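Local coordinates for sulfate transporter sulfate transporter family protein (Wolinella succinogenes, PDB 4DGF) that is the STAS domain of a SulP-family membrane protein and probably takes part in the transport of sulfate or related anions, at residues G43-I48 / E81-I86; F55-R60 / H71-F76; I86-G91 / K126-T131; S16-P21 / K120-A125. All coordinates share one frame; numbering follows the deposited sequence. Where two conformers were deposited one is given.

Contact 1: residues G43-I48 / E81-I86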
loop_
_atom_site.group_PDB
_atom_site.type_symbol
_atom_site.label_atom_id
_atom_site.label_comp_id
_atom_site.label_asym_id
_atom_site.label_seq_id
_atom_site.Cartn_x
_atom_site.Cartn_y
_atom_site.Cartn_z
ATOM N N GLY A 43 2.246 -12.831 -2.267
ATOM C CA GLY A 43 3.612 -13.289 -2.388
ATOM C C GLY A 43 4.546 -12.312 -3.072
ATOM O O GLY A 43 5.735 -12.650 -3.310
ATOM N N VAL A 44 4.085 -11.082 -3.347
ATOM C CA VAL A 44 4.944 -10.131 -4.006
ATOM C C VAL A 44 6.245 -9.871 -3.241
ATOM O O VAL A 44 7.287 -9.761 -3.865
ATOM C CB VAL A 44 4.207 -8.800 -4.230
ATOM C CG1 VAL A 44 5.195 -7.660 -4.449
ATOM C CG2 VAL A 44 3.287 -8.910 -5.510
ATOM N N LEU A 45 6.234 -9.810 -1.903
ATOM C CA LEU A 45 7.510 -9.575 -1.246
ATOM C C LEU A 45 8.431 -10.819 -1.315
ATOM O O LEU A 45 9.613 -10.686 -1.181
ATOM C CB LEU A 45 7.303 -9.137 0.197
ATOM C CG LEU A 45 7.147 -7.670 0.563
ATOM C CD1 LEU A 45 7.259 -7.648 2.081
ATOM C CD2 LEU A 45 8.173 -6.694 -0.017
ATOM N N ASP A 46 7.925 -12.036 -1.499
ATOM C CA ASP A 46 8.856 -13.186 -1.645
ATOM C C ASP A 46 9.528 -13.225 -3.040
ATOM O O ASP A 46 10.424 -14.060 -3.234
ATOM C CB ASP A 46 8.133 -14.525 -1.515
ATOM C CG ASP A 46 7.412 -14.703 -0.150
ATOM O OD1 ASP A 46 8.007 -14.331 0.918
ATOM O OD2 ASP A 46 6.246 -15.222 -0.165
ATOM N N VAL A 47 9.108 -12.383 -3.998
ATOM C CA VAL A 47 9.809 -12.359 -5.307
ATOM C C VAL A 47 10.552 -11.053 -5.621
ATOM O O VAL A 47 11.008 -10.862 -6.735
ATOM C CB VAL A 47 8.862 -12.740 -6.475
ATOM C CG1 VAL A 47 8.146 -14.047 -6.136
ATOM C CG2 VAL A 47 7.828 -11.636 -6.688
ATOM N N ILE A 48 10.688 -10.145 -4.662
ATOM C CA ILE A 48 11.594 -9.061 -4.840
ATOM C C ILE A 48 12.941 -9.521 -4.207
ATOM O O ILE A 48 12.957 -10.012 -3.068
ATOM C CB ILE A 48 11.089 -7.808 -4.159
ATOM C CG1 ILE A 48 9.746 -7.393 -4.775
ATOM C CG2 ILE A 48 12.137 -6.716 -4.289
ATOM C CD1 ILE A 48 9.085 -6.225 -4.043
ATOM N N GLU A 81 5.976 -7.213 7.674
ATOM C CA GLU A 81 6.570 -7.237 9.000
ATOM C C GLU A 81 7.615 -8.296 9.132
ATOM O O GLU A 81 8.652 -8.003 9.752
ATOM C CB GLU A 81 5.523 -7.588 10.050
ATOM C CG GLU A 81 4.377 -6.638 10.118
ATOM C CD GLU A 81 3.534 -6.990 11.359
ATOM O OE1 GLU A 81 3.468 -6.142 12.303
ATOM O OE2 GLU A 81 2.974 -8.136 11.395
ATOM N N LYS A 82 7.404 -9.486 8.535
ATOM C CA LYS A 82 8.442 -10.513 8.517
ATOM C C LYS A 82 9.717 -10.095 7.818
ATOM O O LYS A 82 10.771 -10.684 8.074
ATOM C CB LYS A 82 7.975 -11.836 7.868
ATOM C CG LYS A 82 6.932 -12.571 8.752
ATOM C CD LYS A 82 6.371 -13.861 8.176
ATOM C CE LYS A 82 5.383 -14.579 9.112
ATOM N NZ LYS A 82 4.829 -15.780 8.373
ATOM N N ARG A 83 9.610 -9.189 6.855
ATOM C CA ARG A 83 10.822 -8.681 6.141
ATOM C C ARG A 83 11.361 -7.365 6.643
ATOM O O ARG A 83 12.349 -6.879 6.061
ATOM C CB ARG A 83 10.473 -8.482 4.666
ATOM C CG ARG A 83 10.108 -9.782 3.950
ATOM C CD ARG A 83 11.331 -10.401 3.310
ATOM N NE ARG A 83 10.972 -11.594 2.552
ATOM C CZ ARG A 83 10.884 -12.811 3.103
ATOM N NH1 ARG A 83 11.104 -12.968 4.408
ATOM N NH2 ARG A 83 10.570 -13.869 2.356
ATOM N N GLY A 84 10.747 -6.776 7.691
ATOM C CA GLY A 84 11.146 -5.454 8.229
ATOM C C GLY A 84 10.918 -4.339 7.197
ATOM O O GLY A 84 11.690 -3.272 7.140
ATOM N N THR A 85 9.952 -4.592 6.300
ATOM C CA THR A 85 9.496 -3.581 5.345
ATOM C C THR A 85 8.359 -2.782 5.944
ATOM O O THR A 85 7.449 -3.387 6.490
ATOM C CB THR A 85 8.944 -4.277 4.057
ATOM O OG1 THR A 85 10.051 -4.992 3.439
ATOM C CG2 THR A 85 8.386 -3.216 3.056
ATOM N N ILE A 86 8.376 -1.459 5.776
ATOM C CA ILE A 86 7.262 -0.652 6.267
ATOM C C ILE A 86 6.213 -0.505 5.117
ATOM O O ILE A 86 6.510 0.081 4.094
ATOM C CB ILE A 86 7.773 0.733 6.719
ATOM C CG1 ILE A 86 8.687 0.548 7.950
ATOM C CG2 ILE A 86 6.560 1.605 7.062
ATOM C CD1 ILE A 86 9.521 1.773 8.365
#
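Leu45 and Asp46 meet Arg83 and Thr85 where helix 67-83 ends in a Schellman motif. Gly84 takes the positive phi of this motif, and Gly84 N bonds back to Glu81 O at 3.2 Å. The chain then turns into strand 86-90 of the STAS domain's parallel sheet. Residues 43-48 form a turn in the loop between helix 35-41 and strand 54-58.

The charged interaction is a single salt bridge on the exposed side. Asp46 OD1 lies 3.0 Å from Arg83 NH2. The two side chains lie roughly perpendicular, and carboxylate and guanidinium planes stand 59° apart. The two groups are thus not coplanar, and only one oxygen and one nitrogen are paired. Arg83 reaches the bridge through a bend at chi2 (-92°), which swings the guanidinium across to the turn. Leu45 O lies at the edge of this group, near its plane, with Arg83 NE 4.1 Å away.

The apolar part rests on buried Leu45 and Thr85. Leu45 and Arg83 run antiparallel alongside one another, and Leu45 CD1 sits 4.0 Å from Arg83 CG. Leu45 also packs on Phe76, Ser79 and Cys80 of helix 67-83 and on Phe55 of the sheet. Thr85 adds its hydroxyl side. Thr85 OG1 is hydrogen-bonded to Pro52 O. The same atom packs against the leucine methyl, 4.1 Å from Leu45 CD1.

Contact 2: residues F55-R60 / H71-F76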
loop_
_atom_site.group_PDB
_atom_site.type_symbol
_atom_site.label_atom_id
_atom_site.label_comp_id
_atom_site.label_asym_id
_atom_site.label_seq_id
_atom_site.Cartn_x
_atom_site.Cartn_y
_atom_site.Cartn_z
ATOM N N PHE A 55 7.191 0.065 1.311
ATOM C CA PHE A 55 6.396 -0.412 0.237
ATOM C C PHE A 55 5.140 0.430 0.260
ATOM O O PHE A 55 4.436 0.434 1.309
ATOM C CB PHE A 55 6.071 -1.946 0.432
ATOM C CG PHE A 55 5.482 -2.614 -0.720
ATOM C CD1 PHE A 55 6.260 -3.482 -1.496
ATOM C CD2 PHE A 55 4.156 -2.322 -1.077
ATOM C CE1 PHE A 55 5.718 -4.029 -2.711
ATOM C CE2 PHE A 55 3.575 -2.979 -2.201
ATOM C CZ PHE A 55 4.392 -3.834 -2.997
ATOM N N ILE A 56 4.825 1.049 -0.889
ATOM C CA ILE A 56 3.629 1.877 -0.972
ATOM C C ILE A 56 2.635 1.126 -1.821
ATOM O O ILE A 56 2.877 0.819 -2.991
ATOM C CB ILE A 56 3.933 3.272 -1.573
ATOM C CG1 ILE A 56 5.050 3.940 -0.779
ATOM C CG2 ILE A 56 2.606 4.122 -1.624
ATOM C CD1 ILE A 56 5.414 5.331 -1.202
ATOM N N LEU A 57 1.455 0.891 -1.246
ATOM C CA LEU A 57 0.403 0.313 -2.043
ATOM C C LEU A 57 -0.530 1.460 -2.441
ATOM O O LEU A 57 -1.125 2.146 -1.505
ATOM C CB LEU A 57 -0.325 -0.666 -1.111
ATOM C CG LEU A 57 -1.169 -1.631 -1.808
ATOM C CD1 LEU A 57 -0.402 -2.626 -2.689
ATOM C CD2 LEU A 57 -1.864 -2.479 -0.719
ATOM N N ARG A 58 -0.548 1.769 -3.738
ATOM C CA ARG A 58 -1.350 2.817 -4.250
ATOM C C ARG A 58 -2.779 2.385 -4.456
ATOM O O ARG A 58 -3.047 1.500 -5.347
ATOM C CB ARG A 58 -0.813 3.413 -5.625
ATOM C CG ARG A 58 0.550 4.068 -5.371
ATOM C CD ARG A 58 0.972 4.953 -6.527
ATOM N NE ARG A 58 0.057 6.116 -6.656
ATOM C CZ ARG A 58 0.134 7.070 -7.573
ATOM N NH1 ARG A 58 1.140 7.103 -8.485
ATOM N NH2 ARG A 58 -0.735 8.064 -7.496
HETATM N N MSE A 59 -3.687 3.099 -3.806
HETATM C CA MSE A 59 -5.079 2.606 -3.733
HETATM C C MSE A 59 -6.025 3.660 -4.261
HETATM O O MSE A 59 -7.213 3.626 -3.949
HETATM C CB MSE A 59 -5.390 2.187 -2.261
HETATM C CG MSE A 59 -4.420 1.105 -1.739
HETATM SE SE MSE A 59 -5.044 0.392 -0.033
HETATM C CE MSE A 59 -6.259 -1.026 -0.779
ATOM N N ARG A 60 -5.543 4.612 -5.058
ATOM C CA ARG A 60 -6.494 5.641 -5.607
ATOM C C ARG A 60 -7.579 5.117 -6.517
ATOM O O ARG A 60 -8.642 5.784 -6.681
ATOM C CB ARG A 60 -5.724 6.750 -6.408
ATOM C CG ARG A 60 -4.914 6.126 -7.572
ATOM C CD ARG A 60 -4.144 7.307 -8.257
ATOM N NE ARG A 60 -3.267 6.771 -9.293
ATOM C CZ ARG A 60 -2.801 7.478 -10.332
ATOM N NH1 ARG A 60 -3.173 8.751 -10.482
ATOM N NH2 ARG A 60 -1.978 6.912 -11.225
ATOM N N HIS A 71 -8.415 -10.308 3.001
ATOM C CA HIS A 71 -7.507 -11.343 3.482
ATOM C C HIS A 71 -6.114 -11.223 2.857
ATOM O O HIS A 71 -5.100 -11.310 3.538
ATOM C CB HIS A 71 -8.095 -12.716 3.187
ATOM C CG HIS A 71 -7.180 -13.836 3.592
ATOM N ND1 HIS A 71 -6.464 -14.523 2.691
ATOM C CD2 HIS A 71 -6.827 -14.306 4.861
ATOM C CE1 HIS A 71 -5.688 -15.483 3.388
ATOM N NE2 HIS A 71 -5.921 -15.318 4.692
ATOM N N ALA A 72 -6.069 -10.910 1.568
ATOM C CA ALA A 72 -4.786 -10.766 0.894
ATOM C C ALA A 72 -4.026 -9.556 1.490
ATOM O O ALA A 72 -2.742 -9.619 1.642
ATOM C CB ALA A 72 -5.074 -10.524 -0.582
ATOM N N LEU A 73 -4.738 -8.465 1.803
ATOM C CA LEU A 73 -4.086 -7.268 2.311
ATOM C C LEU A 73 -3.508 -7.547 3.729
ATOM O O LEU A 73 -2.374 -7.140 3.982
ATOM C CB LEU A 73 -5.053 -6.106 2.237
ATOM C CG LEU A 73 -4.586 -4.832 2.892
ATOM C CD1 LEU A 73 -3.365 -4.267 2.135
ATOM C CD2 LEU A 73 -5.727 -3.779 2.795
ATOM N N TRP A 74 -4.185 -8.334 4.550
ATOM C CA TRP A 74 -3.683 -8.705 5.887
ATOM C C TRP A 74 -2.438 -9.558 5.725
ATOM O O TRP A 74 -1.412 -9.354 6.479
ATOM C CB TRP A 74 -4.618 -9.659 6.672
ATOM C CG TRP A 74 -5.710 -8.961 7.410
ATOM C CD1 TRP A 74 -7.087 -8.996 7.168
ATOM C CD2 TRP A 74 -5.573 -8.120 8.572
ATOM N NE1 TRP A 74 -7.760 -8.275 8.102
ATOM C CE2 TRP A 74 -6.944 -7.696 8.935
ATOM C CE3 TRP A 74 -4.493 -7.688 9.359
ATOM C CZ2 TRP A 74 -7.216 -6.868 10.049
ATOM C CZ3 TRP A 74 -4.777 -6.844 10.434
ATOM C CH2 TRP A 74 -6.110 -6.448 10.775
ATOM N N GLU A 75 -2.491 -10.533 4.823
ATOM C CA GLU A 75 -1.327 -11.406 4.709
ATOM C C GLU A 75 -0.163 -10.634 4.065
ATOM O O GLU A 75 0.984 -10.927 4.333
ATOM C CB GLU A 75 -1.660 -12.698 3.962
ATOM C CG GLU A 75 -1.593 -12.544 2.469
ATOM C CD GLU A 75 -1.634 -13.877 1.710
ATOM O OE1 GLU A 75 -0.819 -14.792 2.062
ATOM O OE2 GLU A 75 -2.466 -13.982 0.749
ATOM N N PHE A 76 -0.445 -9.604 3.263
ATOM C CA PHE A 76 0.619 -8.849 2.722
ATOM C C PHE A 76 1.311 -8.017 3.816
ATOM O O PHE A 76 2.567 -7.894 3.827
ATOM C CB PHE A 76 0.140 -7.943 1.575
ATOM C CG PHE A 76 1.270 -7.246 0.893
ATOM C CD1 PHE A 76 2.140 -7.930 0.093
ATOM C CD2 PHE A 76 1.468 -5.894 1.089
ATOM C CE1 PHE A 76 3.224 -7.284 -0.507
ATOM C CE2 PHE A 76 2.555 -5.233 0.493
ATOM C CZ PHE A 76 3.452 -5.949 -0.262
#
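Phe76 N bonds to Ala72 O at 2.8 Å within helix 67-83, and the ring of Phe76 reaches across to Phe55 on strand 54-58. The two elements belong to the beta-alpha-beta unit that runs on to strand 86-90. The contact is buried and wholly apolar.

The rings form a T-shaped (edge-to-face) pair. Phe76 points its edge at one face of Phe55, and the planes are 63° apart. The centroids lie 4.8 Å from each other. Phe76 CZ sits over the centre of the Phe55 ring and comes within 3.5 Å of Phe55 CE2. Phe76 CE2 is the second atom of that edge, 3.7 Å from Phe55 CD2. Phe55 CG lies anti to its own backbone N (chi1 -169°), which carries the ring out from the sheet to receive this edge. Replacing Phe55 with an alanine is likely to open a gap under the Phe76 edge and leave that ring free to shift. Leu87 of strand 86-90 also packs on both rings.

One helical turn earlier, the leucines meet by single methyl groups. The first bond of Leu73 does not aim at the strand, but the far end of the side chain turns to it, and Leu73 CD1 lies 3.7 Å from Leu57 CD2.

Contact 3: residues I86-G91 / K126-T131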
loop_
_atom_site.group_PDB
_atom_site.type_symbol
_atom_site.label_atom_id
_atom_site.label_comp_id
_atom_site.label_asym_id
_atom_site.label_seq_id
_atom_site.Cartn_x
_atom_site.Cartn_y
_atom_site.Cartn_z
ATOM N N ILE A 86 8.376 -1.459 5.776
ATOM C CA ILE A 86 7.262 -0.652 6.267
ATOM C C ILE A 86 6.213 -0.505 5.117
ATOM O O ILE A 86 6.510 0.081 4.094
ATOM C CB ILE A 86 7.773 0.733 6.719
ATOM C CG1 ILE A 86 8.687 0.548 7.950
ATOM C CG2 ILE A 86 6.560 1.605 7.062
ATOM C CD1 ILE A 86 9.521 1.773 8.365
ATOM N N LEU A 87 4.992 -0.952 5.365
ATOM C CA LEU A 87 3.873 -0.770 4.432
ATOM C C LEU A 87 3.183 0.592 4.674
ATOM O O LEU A 87 2.875 0.918 5.803
ATOM C CB LEU A 87 2.862 -1.913 4.650
ATOM C CG LEU A 87 1.705 -1.985 3.650
ATOM C CD1 LEU A 87 2.220 -2.054 2.211
ATOM C CD2 LEU A 87 0.758 -3.182 3.952
ATOM N N LEU A 88 2.994 1.361 3.593
ATOM C CA LEU A 88 2.180 2.594 3.573
ATOM C C LEU A 88 1.012 2.351 2.532
ATOM O O LEU A 88 1.171 1.673 1.534
ATOM C CB LEU A 88 2.960 3.820 3.125
ATOM C CG LEU A 88 4.293 4.051 3.912
ATOM C CD1 LEU A 88 5.013 5.286 3.370
ATOM C CD2 LEU A 88 4.054 4.191 5.440
ATOM N N LEU A 89 -0.131 2.893 2.852
ATOM C CA LEU A 89 -1.207 2.976 1.815
ATOM C C LEU A 89 -1.355 4.392 1.369
ATOM O O LEU A 89 -1.335 5.292 2.214
ATOM C CB LEU A 89 -2.573 2.541 2.388
ATOM C CG LEU A 89 -2.496 1.372 3.311
ATOM C CD1 LEU A 89 -3.953 1.180 3.775
ATOM C CD2 LEU A 89 -2.012 0.118 2.543
ATOM N N SER A 90 -1.488 4.646 0.063
ATOM C CA SER A 90 -1.741 6.009 -0.381
ATOM C C SER A 90 -3.039 5.974 -1.174
ATOM O O SER A 90 -3.494 4.881 -1.616
ATOM C CB SER A 90 -0.627 6.563 -1.273
ATOM O OG SER A 90 -0.488 5.845 -2.479
ATOM N N GLY A 91 -3.570 7.170 -1.393
ATOM C CA GLY A 91 -4.764 7.381 -2.229
ATOM C C GLY A 91 -6.011 6.715 -1.614
ATOM O O GLY A 91 -6.927 6.328 -2.338
ATOM N N LYS A 126 10.213 9.009 2.230
ATOM C CA LYS A 126 11.485 9.653 2.135
ATOM C C LYS A 126 12.071 9.832 3.542
ATOM O O LYS A 126 13.256 9.568 3.761
ATOM C CB LYS A 126 11.340 11.010 1.408
ATOM C CG LYS A 126 12.717 11.736 1.246
ATOM C CD LYS A 126 12.654 12.815 0.187
ATOM C CE LYS A 126 14.069 13.357 -0.148
ATOM N NZ LYS A 126 14.412 14.264 0.997
ATOM N N LEU A 127 11.253 10.267 4.471
ATOM C CA LEU A 127 11.688 10.527 5.854
ATOM C C LEU A 127 12.147 9.209 6.484
ATOM O O LEU A 127 13.240 9.117 7.069
ATOM C CB LEU A 127 10.560 11.223 6.601
ATOM C CG LEU A 127 10.671 11.537 8.109
ATOM C CD1 LEU A 127 9.606 12.602 8.357
ATOM C CD2 LEU A 127 10.353 10.335 9.012
ATOM N N LEU A 128 11.417 8.136 6.200
ATOM C CA LEU A 128 11.713 6.831 6.753
ATOM C C LEU A 128 13.002 6.307 6.233
ATOM O O LEU A 128 13.741 5.656 6.982
ATOM C CB LEU A 128 10.597 5.788 6.457
ATOM C CG LEU A 128 9.290 6.026 7.157
ATOM C CD1 LEU A 128 8.267 5.051 6.541
ATOM C CD2 LEU A 128 9.366 5.895 8.681
ATOM N N VAL A 129 13.251 6.453 4.929
ATOM C CA VAL A 129 14.513 5.958 4.357
ATOM C C VAL A 129 15.697 6.794 4.916
ATOM O O VAL A 129 16.645 6.222 5.361
ATOM C CB VAL A 129 14.506 5.866 2.796
ATOM C CG1 VAL A 129 15.919 5.534 2.306
ATOM C CG2 VAL A 129 13.538 4.774 2.357
ATOM N N GLU A 130 15.567 8.128 4.947
ATOM C CA GLU A 130 16.575 9.064 5.554
ATOM C C GLU A 130 16.951 8.645 6.984
ATOM O O GLU A 130 18.104 8.758 7.381
ATOM C CB GLU A 130 15.968 10.471 5.656
ATOM C CG GLU A 130 16.023 11.232 4.357
ATOM C CD GLU A 130 15.121 12.458 4.289
ATOM O OE1 GLU A 130 14.285 12.787 5.218
ATOM O OE2 GLU A 130 15.256 13.108 3.242
ATOM N N THR A 131 15.972 8.173 7.757
ATOM C CA THR A 131 16.145 7.906 9.204
ATOM C C THR A 131 16.132 6.419 9.573
ATOM O O THR A 131 16.725 5.588 8.879
ATOM C CB THR A 131 15.063 8.596 10.052
ATOM O OG1 THR A 131 13.787 8.019 9.746
ATOM C CG2 THR A 131 15.026 10.130 9.844
#
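The parallel sheet of the STAS domain has strand 86-90 at one edge within this chain, and here Ile86 and Leu88 of that strand meet Leu128 of the C-terminal helix 118-130. The contact is small and entirely apolar.

Leu128 supplies all of the helix side of it. Ile86 and Leu128 reach toward each other tip to tip. Leu128 CD1 lies 3.9 Å from Ile86 CG2 and 4.0 Å from Ile86 CD1. The other branch touches as well, with Leu128 CD2 4.1 Å from Ile86 CD1. Leu128 CG stands anti to its carbonyl carbon (chi1 -68°), and this brings both methyls to the strand. Leu88 is the looser neighbour: its CD2 is 4.4 Å from Leu128 CD1. Leu88 is buried and packs further on Tyr124 and Ala125 of the same helix.

Two polar side-chain bonds form within segment 126-131. Lys126 NZ donates to Glu130 OE2 at 2.7 Å, a salt bridge between residues four apart, in which the nitrogen meets the oxygen nearly along the C-O axis. Thr131 folds back on the last turn. Its OG1 donates to Leu127 O at 2.9 Å, from 37° out of the carbonyl plane. Leu127 O also accepts from Thr131 N, so two donors of one residue grip it.

Leu87, between the two strand residues, packs instead on Phe76 and Cys80 of helix 67-83. Helices thus cover both faces of the parallel sheet, the layered alpha/beta arrangement characteristic of STAS domains.

Contact 4: residues S16-P21 / K120-A125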
loop_
_atom_site.group_PDB
_atom_site.type_symbol
_atom_site.label_atom_id
_atom_site.label_comp_id
_atom_site.label_asym_id
_atom_site.label_seq_id
_atom_site.Cartn_x
_atom_site.Cartn_y
_atom_site.Cartn_z
ATOM N N SER A 16 5.291 7.819 -12.504
ATOM C CA SER A 16 6.397 8.273 -13.401
ATOM C C SER A 16 6.606 9.796 -13.233
ATOM O O SER A 16 7.673 10.300 -13.605
ATOM C CB SER A 16 6.112 7.927 -14.853
ATOM O OG SER A 16 4.994 8.624 -15.311
ATOM N N LYS A 17 5.637 10.509 -12.661
ATOM C CA LYS A 17 5.784 11.980 -12.495
ATOM C C LYS A 17 6.393 12.304 -11.175
ATOM O O LYS A 17 6.618 13.486 -10.886
ATOM C CB LYS A 17 4.452 12.731 -12.537
ATOM C CG LYS A 17 3.517 12.428 -13.668
ATOM C CD LYS A 17 3.985 12.987 -14.963
ATOM C CE LYS A 17 3.013 12.433 -15.997
ATOM N NZ LYS A 17 3.717 12.190 -17.286
ATOM N N LYS A 18 6.577 11.305 -10.299
ATOM C CA LYS A 18 7.080 11.523 -8.936
ATOM C C LYS A 18 8.539 11.193 -8.730
ATOM O O LYS A 18 9.125 10.434 -9.519
ATOM C CB LYS A 18 6.204 10.745 -7.880
ATOM C CG LYS A 18 4.710 10.956 -8.079
ATOM C CD LYS A 18 4.240 12.339 -7.637
ATOM C CE LYS A 18 2.789 12.473 -8.087
ATOM N NZ LYS A 18 2.357 13.899 -7.903
ATOM N N VAL A 19 9.117 11.747 -7.662
ATOM C CA VAL A 19 10.485 11.384 -7.254
ATOM C C VAL A 19 10.441 10.304 -6.201
ATOM O O VAL A 19 9.945 10.511 -5.074
ATOM C CB VAL A 19 11.258 12.611 -6.733
ATOM C CG1 VAL A 19 12.582 12.181 -6.139
ATOM C CG2 VAL A 19 11.496 13.590 -7.876
ATOM N N VAL A 20 10.768 9.095 -6.642
ATOM C CA VAL A 20 10.667 7.932 -5.761
ATOM C C VAL A 20 11.984 7.571 -5.183
ATOM O O VAL A 20 12.928 7.220 -5.918
ATOM C CB VAL A 20 10.008 6.708 -6.451
ATOM C CG1 VAL A 20 9.877 5.604 -5.446
ATOM C CG2 VAL A 20 8.669 7.081 -7.092
ATOM N N PRO A 21 12.133 7.727 -3.870
ATOM C CA PRO A 21 13.430 7.411 -3.298
ATOM C C PRO A 21 13.888 6.011 -3.589
ATOM O O PRO A 21 13.039 5.090 -3.708
ATOM C CB PRO A 21 13.241 7.645 -1.774
ATOM C CG PRO A 21 11.949 8.456 -1.655
ATOM C CD PRO A 21 11.137 8.107 -2.858
ATOM N N LYS A 120 1.887 12.668 -0.141
ATOM C CA LYS A 120 2.087 12.568 1.297
ATOM C C LYS A 120 2.760 11.257 1.620
ATOM O O LYS A 120 3.569 11.240 2.538
ATOM C CB LYS A 120 0.720 12.586 2.027
ATOM C CG LYS A 120 -0.095 13.806 1.674
ATOM C CD LYS A 120 -1.457 13.829 2.385
ATOM C CE LYS A 120 -2.055 15.211 2.064
ATOM N NZ LYS A 120 -3.528 15.125 2.046
ATOM N N ALA A 121 2.319 10.132 0.968
ATOM C CA ALA A 121 2.969 8.891 1.338
ATOM C C ALA A 121 4.487 8.953 1.005
ATOM O O ALA A 121 5.351 8.350 1.675
ATOM C CB ALA A 121 2.278 7.687 0.661
ATOM N N LEU A 122 4.778 9.537 -0.143
ATOM C CA LEU A 122 6.171 9.644 -0.571
ATOM C C LEU A 122 7.021 10.514 0.362
ATOM O O LEU A 122 8.229 10.180 0.649
ATOM C CB LEU A 122 6.308 10.236 -1.972
ATOM C CG LEU A 122 6.123 9.162 -3.052
ATOM C CD1 LEU A 122 6.035 9.811 -4.460
ATOM C CD2 LEU A 122 7.131 7.995 -3.093
ATOM N N ALA A 123 6.426 11.606 0.750
ATOM C CA ALA A 123 7.113 12.489 1.758
ATOM C C ALA A 123 7.481 11.671 3.000
ATOM O O ALA A 123 8.578 11.774 3.508
ATOM C CB ALA A 123 6.223 13.632 2.135
ATOM N N TYR A 124 6.511 10.897 3.553
ATOM C CA TYR A 124 6.820 10.019 4.636
ATOM C C TYR A 124 7.821 8.881 4.383
ATOM O O TYR A 124 8.641 8.537 5.235
ATOM C CB TYR A 124 5.484 9.493 5.183
ATOM C CG TYR A 124 5.540 8.895 6.525
ATOM C CD1 TYR A 124 5.957 9.681 7.632
ATOM C CD2 TYR A 124 5.157 7.579 6.764
ATOM C CE1 TYR A 124 5.976 9.141 8.913
ATOM C CE2 TYR A 124 5.112 7.029 8.081
ATOM C CZ TYR A 124 5.541 7.833 9.131
ATOM O OH TYR A 124 5.576 7.350 10.426
ATOM N N ALA A 125 7.680 8.180 3.271
ATOM C CA ALA A 125 8.630 7.227 2.838
ATOM C C ALA A 125 10.072 7.813 2.763
ATOM O O ALA A 125 10.996 7.190 3.196
ATOM C CB ALA A 125 8.233 6.717 1.421
#
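Leu122 is the one helix residue that touches segment 16-21, and its two methyl branches divide the work. CD1 takes Lys18 and Val19. CD2 takes Val20 and Pro21. Leu122 CG stands anti to the carbonyl carbon (chi1 -83°), which directs the fork at the loop.

The closest approach is to the start of the lysine: Leu122 CD1 lies 3.5 Å from Lys18 CB. Lys18 sets off toward the helix, but the bend at chi2 (-74°) turns the rest of the chain from the face that carries Leu122. The amine then makes salt bridges with Asp119 and Asp13. The lysine thus offers its apolar base to Leu122 and its charge elsewhere. Backbone joins in as well, with Val19 O 4.0 Å from Leu122 CD1.

On the second branch, Leu122 CD2 lies 4.0 Å from Pro21 CD, a ring atom, and Leu122 lies aslant the proline ring. Val20 is the more distant partner, with its CG1 4.3 Å from Leu122 CD2.

The loop leads into strand 24-28, so the contact lies at the surface between that lead-in and helix 118-130. Deeper in, Leu122 packs on Ile26 of strand 24-28 and Ile56 of strand 54-58, and Ala125 rests on Val24.

Contact 2 is the core contact, about 4 Å from the chain's centre, measured centre to centre. Contacts 1 and 3 are partly buried, and contact 4 lies at the surface. Contacts 1 and 2 share helix 67-83 on one face of the sheet. Contacts 3 and 4 share helix 118-130 on the other. Strand 54-58 links both sides: Phe55 packs against Leu45 and Thr85 of contact 1, while Ile56 meets Leu122 and Ala125 of contact 4. Chemistry does not simply follow depth. Aromatic and leucine packing fills contact 2, contact 3 pairs aliphatic tips, surface contact 4 adds a lysine base and a proline, and partly buried contact 1 alone carries a salt bridge between its segments.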